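Local coordinates for protein TetR family transcriptional regulator (Chloroflexus aurantiacus, PDB 3NRG) that probably binds DNA at regulatory regions as a transcription factor of the TetR family, using a predicted helix-turn-helix motif, at residues G48-Y51 / Q52-D56; P3-T6 / F7-P11. All coordinates share one frame; numbering follows the deposited sequence.

Contact 1: residues G48-Y51 / Q52-D56; sequences GSFY and QYFAD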
ATOM      1  N   GLY A  48      25.643  13.522  10.326  1.00 38.05           N
ATOM      2  CA  GLY A  48      26.214  13.537   8.980  1.00 37.56           C
ATOM      3  C   GLY A  48      26.510  12.153   8.425  1.00 39.70           C
ATOM      4  O   GLY A  48      26.954  12.029   7.282  1.00 38.55           O
ATOM      5  N   SER A  49      26.257  11.090   9.233  1.00 35.45           N
ATOM      6  CA  SER A  49      26.564   9.708   8.853  1.00 34.34           C
ATOM      7  C   SER A  49      25.517   9.080   7.916  1.00 36.61           C
ATOM      8  O   SER A  49      25.760   7.998   7.370  1.00 35.70           O
ATOM      9  CB  SER A  49      26.770   8.839  10.092  1.00 37.26           C
ATOM     10  OG  SER A  49      25.558   8.647  10.801  1.00 46.33           O
ATOM     11  N   PHE A  50      24.368   9.770   7.705  1.00 31.48           N
ATOM     12  CA  PHE A  50      23.301   9.306   6.805  1.00 29.77           C
ATOM     13  C   PHE A  50      23.826   9.109   5.376  1.00 35.39           C
ATOM     14  O   PHE A  50      23.423   8.167   4.693  1.00 34.86           O
ATOM     15  CB  PHE A  50      22.124  10.310   6.805  1.00 30.26           C
ATOM     16  CG  PHE A  50      21.035  10.036   5.793  1.00 29.67           C
ATOM     17  CD1 PHE A  50      19.936   9.251   6.124  1.00 30.79           C
ATOM     18  CD2 PHE A  50      21.082  10.608   4.521  1.00 31.65           C
ATOM     19  CE1 PHE A  50      18.920   9.009   5.189  1.00 30.33           C
ATOM     20  CE2 PHE A  50      20.072  10.356   3.583  1.00 33.14           C
ATOM     21  CZ  PHE A  50      18.995   9.563   3.925  1.00 29.75           C
ATOM     22  N   TYR A  51      24.720   9.999   4.933  1.00 33.70           N
ATOM     23  CA  TYR A  51      25.272   9.989   3.581  1.00 34.42           C
ATOM     24  C   TYR A  51      26.290   8.866   3.334  1.00 40.67           C
ATOM     25  O   TYR A  51      26.704   8.646   2.189  1.00 40.20           O
ATOM     26  CB  TYR A  51      25.825  11.368   3.218  1.00 35.99           C
ATOM     27  CG  TYR A  51      24.791  12.461   3.379  1.00 35.97           C
ATOM     28  CD1 TYR A  51      23.802  12.661   2.417  1.00 36.59           C
ATOM     29  CD2 TYR A  51      24.756  13.253   4.525  1.00 36.83           C
ATOM     30  CE1 TYR A  51      22.829  13.644   2.573  1.00 36.22           C
ATOM     31  CE2 TYR A  51      23.790  14.243   4.691  1.00 37.49           C
ATOM     32  CZ  TYR A  51      22.827  14.437   3.709  1.00 42.60           C
ATOM     33  OH  TYR A  51      21.870  15.411   3.861  1.00 42.68           O
ATOM     34  N   GLN A  52      26.624   8.101   4.391  1.00 38.45           N
ATOM     35  CA  GLN A  52      27.480   6.925   4.276  1.00 39.08           C
ATOM     36  C   GLN A  52      26.628   5.692   3.938  1.00 43.53           C
ATOM     37  O   GLN A  52      27.173   4.647   3.582  1.00 44.08           O
ATOM     38  CB  GLN A  52      28.256   6.693   5.577  1.00 41.07           C
ATOM     39  CG  GLN A  52      29.389   7.687   5.789  1.00 63.78           C
ATOM     40  CD  GLN A  52      30.184   7.388   7.036  1.00 85.19           C
ATOM     41  OE1 GLN A  52      30.585   6.248   7.293  1.00 84.54           O
ATOM     42  NE2 GLN A  52      30.479   8.418   7.806  1.00 74.71           N
ATOM     43  N   TYR A  53      25.280   5.828   4.038  1.00 38.97           N
ATOM     44  CA  TYR A  53      24.337   4.750   3.755  1.00 37.85           C
ATOM     45  C   TYR A  53      23.526   5.027   2.488  1.00 41.74           C
ATOM     46  O   TYR A  53      23.202   4.097   1.751  1.00 41.15           O
ATOM     47  CB  TYR A  53      23.409   4.515   4.957  1.00 38.05           C
ATOM     48  CG  TYR A  53      24.151   4.374   6.268  1.00 40.16           C
ATOM     49  CD1 TYR A  53      25.050   3.332   6.476  1.00 42.72           C
ATOM     50  CD2 TYR A  53      23.931   5.262   7.314  1.00 41.01           C
ATOM     51  CE1 TYR A  53      25.744   3.203   7.678  1.00 44.28           C
ATOM     52  CE2 TYR A  53      24.606   5.135   8.527  1.00 42.53           C
ATOM     53  CZ  TYR A  53      25.511   4.100   8.706  1.00 49.96           C
ATOM     54  OH  TYR A  53      26.186   3.972   9.897  1.00 51.48           O
ATOM     55  N   PHE A  54      23.196   6.309   2.239  1.00 38.82           N
ATOM     56  CA  PHE A  54      22.442   6.735   1.055  1.00 38.56           C
ATOM     57  C   PHE A  54      23.076   8.006   0.478  1.00 45.18           C
ATOM     58  O   PHE A  54      23.350   8.939   1.229  1.00 45.68           O
ATOM     59  CB  PHE A  54      20.957   6.985   1.410  1.00 38.91           C
ATOM     60  CG  PHE A  54      20.262   5.814   2.066  1.00 39.32           C
ATOM     61  CD1 PHE A  54      19.680   4.809   1.300  1.00 41.57           C
ATOM     62  CD2 PHE A  54      20.193   5.712   3.453  1.00 40.74           C
ATOM     63  CE1 PHE A  54      19.040   3.727   1.908  1.00 41.24           C
ATOM     64  CE2 PHE A  54      19.560   4.623   4.059  1.00 42.67           C
ATOM     65  CZ  PHE A  54      18.982   3.643   3.283  1.00 40.00           C
ATOM     66  N   ALA A  55      23.326   8.039  -0.849  1.00 43.01           N
ATOM     67  CA  ALA A  55      23.944   9.205  -1.504  1.00 44.49           C
ATOM     68  C   ALA A  55      23.157  10.502  -1.236  1.00 48.90           C
ATOM     69  O   ALA A  55      23.763  11.548  -0.993  1.00 50.26           O
ATOM     70  CB  ALA A  55      24.074   8.963  -2.999  1.00 46.00           C
ATOM     71  N   ASP A  56      21.813  10.417  -1.247  1.00 43.99           N
ATOM     72  CA  ASP A  56      20.928  11.552  -0.963  1.00 43.63           C
ATOM     73  C   ASP A  56      19.566  11.060  -0.428  1.00 45.25           C
ATOM     74  O   ASP A  56      19.359   9.852  -0.300  1.00 43.27           O
ATOM     75  CB  ASP A  56      20.748  12.447  -2.224  1.00 46.39           C
ATOM     76  CG  ASP A  56      20.281  11.719  -3.487  1.00 55.72           C
ATOM     77  OD1 ASP A  56      19.823  10.556  -3.374  1.00 55.21           O
ATOM     78  OD2 ASP A  56      20.357  12.321  -4.579  1.00 61.40           O
TER
HETATM   79  O   HOH W   1      29.096  10.861   6.179  1.00 25.24           O
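F50 and F54 meet through different first torsions. F50 swings its CG anti to the backbone N (chi1 173°), whereas F54 places its CG beside its own N and anti to the carbonyl carbon (chi1 -55°). The rings are inclined to each other, with planes at 34°. F54 CD2 lies over one face of the F50 ring, 3.9 Å from F50 CE1. At the edge of the same ring, F50 CE2 comes 4.0 Å from D56 O. L22 of helix 12-28 and C60 of helix 57-78 also pack against both phenylalanines.

Backbone bonds close the turn. F50 O accepts from two donors: F54 N at 3.1 Å, in the carbonyl plane, and Y53 N, above that plane. Q52 N reaches S49 O, again from above the plane. The ring of Y53 turns back toward this carbonyl, meeting it obliquely, with CD2 3.3 Å from S49 O. With an alanine in place of Y53, S49 O would probably lose its aromatic neighbour, and a gap is likely to open beside L10, L18 and I45.

On the exposed side, a water links Q52 NE2 to G48 O, donating to that carbonyl over 2.7 Å. The Q52 chain is extended beyond CG. Y51 CA makes a CH...O contact of 3.2 Å with F54 O. A55 O lies at the edge of the Y51 ring, 3.6 Å from Y51 CD1.

D56 ends the segment as the N-cap of helix 57-78. Its OD1 accepts from D59 N and its OD2 forms a salt bridge with K58. This is the end of the predicted helix-turn-helix motif and the turn into the next helix, as in the N-terminal domain of TetR-family regulators.

Contact 2: residues P3-T6 / F7-P11; sequences PTET and FFNLP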
ATOM      1  N   PRO A   3      21.307   2.060  -2.518  1.00 42.14           N
ATOM      2  CA  PRO A   3      21.958   2.297  -1.210  1.00 40.96           C
ATOM      3  C   PRO A   3      23.394   1.779  -1.218  1.00 43.98           C
ATOM      4  O   PRO A   3      23.692   0.823  -1.933  1.00 43.31           O
ATOM      5  CB  PRO A   3      21.088   1.504  -0.222  1.00 41.53           C
ATOM      6  CG  PRO A   3      19.811   1.249  -0.944  1.00 45.23           C
ATOM      7  CD  PRO A   3      20.164   1.136  -2.388  1.00 41.79           C
ATOM      8  N   THR A   4      24.294   2.424  -0.449  1.00 40.33           N
ATOM      9  CA  THR A   4      25.711   2.045  -0.424  1.00 40.90           C
ATOM     10  C   THR A   4      25.913   0.641   0.132  1.00 44.08           C
ATOM     11  O   THR A   4      25.054   0.127   0.860  1.00 41.70           O
ATOM     12  CB  THR A   4      26.553   3.080   0.355  1.00 48.14           C
ATOM     13  OG1 THR A   4      26.344   2.909   1.757  1.00 43.07           O
ATOM     14  CG2 THR A   4      26.260   4.518  -0.063  1.00 48.42           C
ATOM     15  N   GLU A   5      27.072   0.035  -0.181  1.00 42.36           N
ATOM     16  CA  GLU A   5      27.436  -1.279   0.334  1.00 42.60           C
ATOM     17  C   GLU A   5      27.706  -1.212   1.840  1.00 46.46           C
ATOM     18  O   GLU A   5      27.568  -2.219   2.528  1.00 46.11           O
ATOM     19  CB  GLU A   5      28.647  -1.840  -0.423  1.00 45.60           C
ATOM     20  CG  GLU A   5      28.390  -3.204  -1.041  1.00 56.29           C
ATOM     21  CD  GLU A   5      27.270  -3.255  -2.061  1.00 68.01           C
ATOM     22  OE1 GLU A   5      27.475  -2.770  -3.195  1.00 75.06           O
ATOM     23  OE2 GLU A   5      26.180  -3.763  -1.721  1.00 48.95           O
ATOM     24  N   THR A   6      28.018   0.002   2.361  1.00 43.31           N
ATOM     25  CA  THR A   6      28.224   0.242   3.792  1.00 43.25           C
ATOM     26  C   THR A   6      26.910   0.001   4.549  1.00 46.15           C
ATOM     27  O   THR A   6      26.921  -0.605   5.620  1.00 45.25           O
ATOM     28  CB  THR A   6      28.768   1.669   4.022  1.00 51.34           C
ATOM     29  OG1 THR A   6      29.856   1.915   3.126  1.00 51.30           O
ATOM     30  CG2 THR A   6      29.218   1.900   5.464  1.00 48.64           C
ATOM     31  N   PHE A   7      25.773   0.442   3.956  1.00 43.12           N
ATOM     32  CA  PHE A   7      24.432   0.234   4.513  1.00 41.99           C
ATOM     33  C   PHE A   7      24.090  -1.245   4.538  1.00 45.85           C
ATOM     34  O   PHE A   7      23.593  -1.740   5.550  1.00 45.07           O
ATOM     35  CB  PHE A   7      23.376   1.018   3.701  1.00 43.23           C
ATOM     36  CG  PHE A   7      21.934   0.687   4.046  1.00 44.12           C
ATOM     37  CD1 PHE A   7      21.346   1.182   5.208  1.00 46.94           C
ATOM     38  CD2 PHE A   7      21.161  -0.101   3.198  1.00 45.55           C
ATOM     39  CE1 PHE A   7      20.022   0.857   5.535  1.00 46.69           C
ATOM     40  CE2 PHE A   7      19.838  -0.423   3.526  1.00 47.27           C
ATOM     41  CZ  PHE A   7      19.277   0.061   4.689  1.00 44.94           C
ATOM     42  N   PHE A   8      24.359  -1.958   3.423  1.00 43.36           N
ATOM     43  CA  PHE A   8      24.057  -3.388   3.311  1.00 43.48           C
ATOM     44  C   PHE A   8      24.973  -4.252   4.170  1.00 48.73           C
ATOM     45  O   PHE A   8      24.557  -5.325   4.608  1.00 48.12           O
ATOM     46  CB  PHE A   8      24.097  -3.845   1.845  1.00 45.54           C
ATOM     47  CG  PHE A   8      23.038  -3.232   0.959  1.00 45.96           C
ATOM     48  CD1 PHE A   8      21.686  -3.371   1.261  1.00 47.68           C
ATOM     49  CD2 PHE A   8      23.385  -2.593  -0.224  1.00 48.37           C
ATOM     50  CE1 PHE A   8      20.706  -2.814   0.433  1.00 47.78           C
ATOM     51  CE2 PHE A   8      22.402  -2.061  -1.064  1.00 50.54           C
ATOM     52  CZ  PHE A   8      21.069  -2.182  -0.734  1.00 47.46           C
ATOM     53  N   ASN A   9      26.220  -3.786   4.423  1.00 46.94           N
ATOM     54  CA  ASN A   9      27.187  -4.530   5.236  1.00 48.27           C
ATOM     55  C   ASN A   9      27.067  -4.238   6.741  1.00 52.71           C
ATOM     56  O   ASN A   9      27.874  -4.740   7.529  1.00 52.93           O
ATOM     57  CB  ASN A   9      28.615  -4.319   4.732  1.00 50.09           C
ATOM     58  CG  ASN A   9      28.933  -5.103   3.478  1.00 72.39           C
ATOM     59  OD1 ASN A   9      28.962  -6.343   3.474  1.00 71.25           O
ATOM     60  ND2 ASN A   9      29.229  -4.399   2.400  1.00 61.68           N
ATOM     61  N   LEU A  10      26.028  -3.469   7.144  1.00 49.41           N
ATOM     62  CA  LEU A  10      25.756  -3.175   8.554  1.00 49.82           C
ATOM     63  C   LEU A  10      25.299  -4.442   9.286  1.00 57.11           C
ATOM     64  O   LEU A  10      24.583  -5.259   8.697  1.00 56.36           O
ATOM     65  CB  LEU A  10      24.642  -2.115   8.676  1.00 48.45           C
ATOM     66  CG  LEU A  10      25.030  -0.660   8.490  1.00 52.85           C
ATOM     67  CD1 LEU A  10      23.793   0.204   8.378  1.00 51.59           C
ATOM     68  CD2 LEU A  10      25.906  -0.168   9.639  1.00 55.90           C
ATOM     69  N   PRO A  11      25.605  -4.589  10.603  1.00 56.55           N
ATOM     70  CA  PRO A  11      25.044  -5.733  11.347  1.00 57.04           C
ATOM     71  C   PRO A  11      23.512  -5.653  11.364  1.00 60.93           C
ATOM     72  O   PRO A  11      22.958  -4.550  11.443  1.00 60.13           O
ATOM     73  CB  PRO A  11      25.646  -5.579  12.749  1.00 59.66           C
ATOM     74  CG  PRO A  11      26.039  -4.149  12.852  1.00 63.95           C
ATOM     75  CD  PRO A  11      26.410  -3.709  11.477  1.00 59.14           C
TER
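P3 packs on the two phenylalanines of the short helix 5-8, and these are the apolar contacts. P3 CB lies 3.8 Å from F7 CD2, while P3 CG is 3.7 Å from F8 CZ. The proline and the F8 side chain cross obliquely. F7 CD2 also sits above one face of the F8 ring, offset toward its rim. Beyond the segments, the buried F7 ring meets Y63 edge-to-face and packs on R15, L18 and I19 of helix 12-28.

Hydrogen bonds define the two ends of the turn. At the start, T4 is the N-cap. Its OG1 lies between the backbone N and the carbonyl carbon (chi1 76°), from where it accepts a weak bond of 3.4 Å from F7 N. The stronger partner of this hydroxyl is Q52 O, outside the segments. T4 O takes two more weak bonds, from F7 N and F8 N. At the other end, E5 O accepts from N9 N over 2.8 Å, with the donor tilted 26° from the carbonyl plane. N9 has its CG anti to the carbonyl carbon and beside its own N. This turns the amide back, and N9 ND2 adds a weak bond of 2.7 Å to the same E5 O. E5 O thus meets both the backbone N and, weakly, the side-chain amide of N9.

Carboxylate and carbonyl oxygens also approach the F8 ring. E5 OE2 lies 3.4 Å from F8 CD2. The carboxylate and ring planes are 24° apart. P3 O lies 3.3 Å from F8 CE2.

Together these contacts form a single N-capped helical turn near the N terminus, packed through F7 against the first long helix of the TetR-type DNA-binding domain.

Overall arrangement
Contacts 1 and 2 lie in series along the chain, with contact 2 first. Their centres are about 11 Å apart, and each is about 26 Å from the centre of the chain, on the same side. They touch directly. The N-terminal segment probably hydrogen-bonds to the turn of contact 1 twice: T4 OG1 to Q52 O at 2.7 Å and T4 N to Y53 O at 3.0 Å. Packing adds to this, with L10 CD1 3.6 Å from Y53 CE1, and F7 and P3 meeting F54. Residues 3-11 therefore lie against the end of the predicted helix-turn-helix motif.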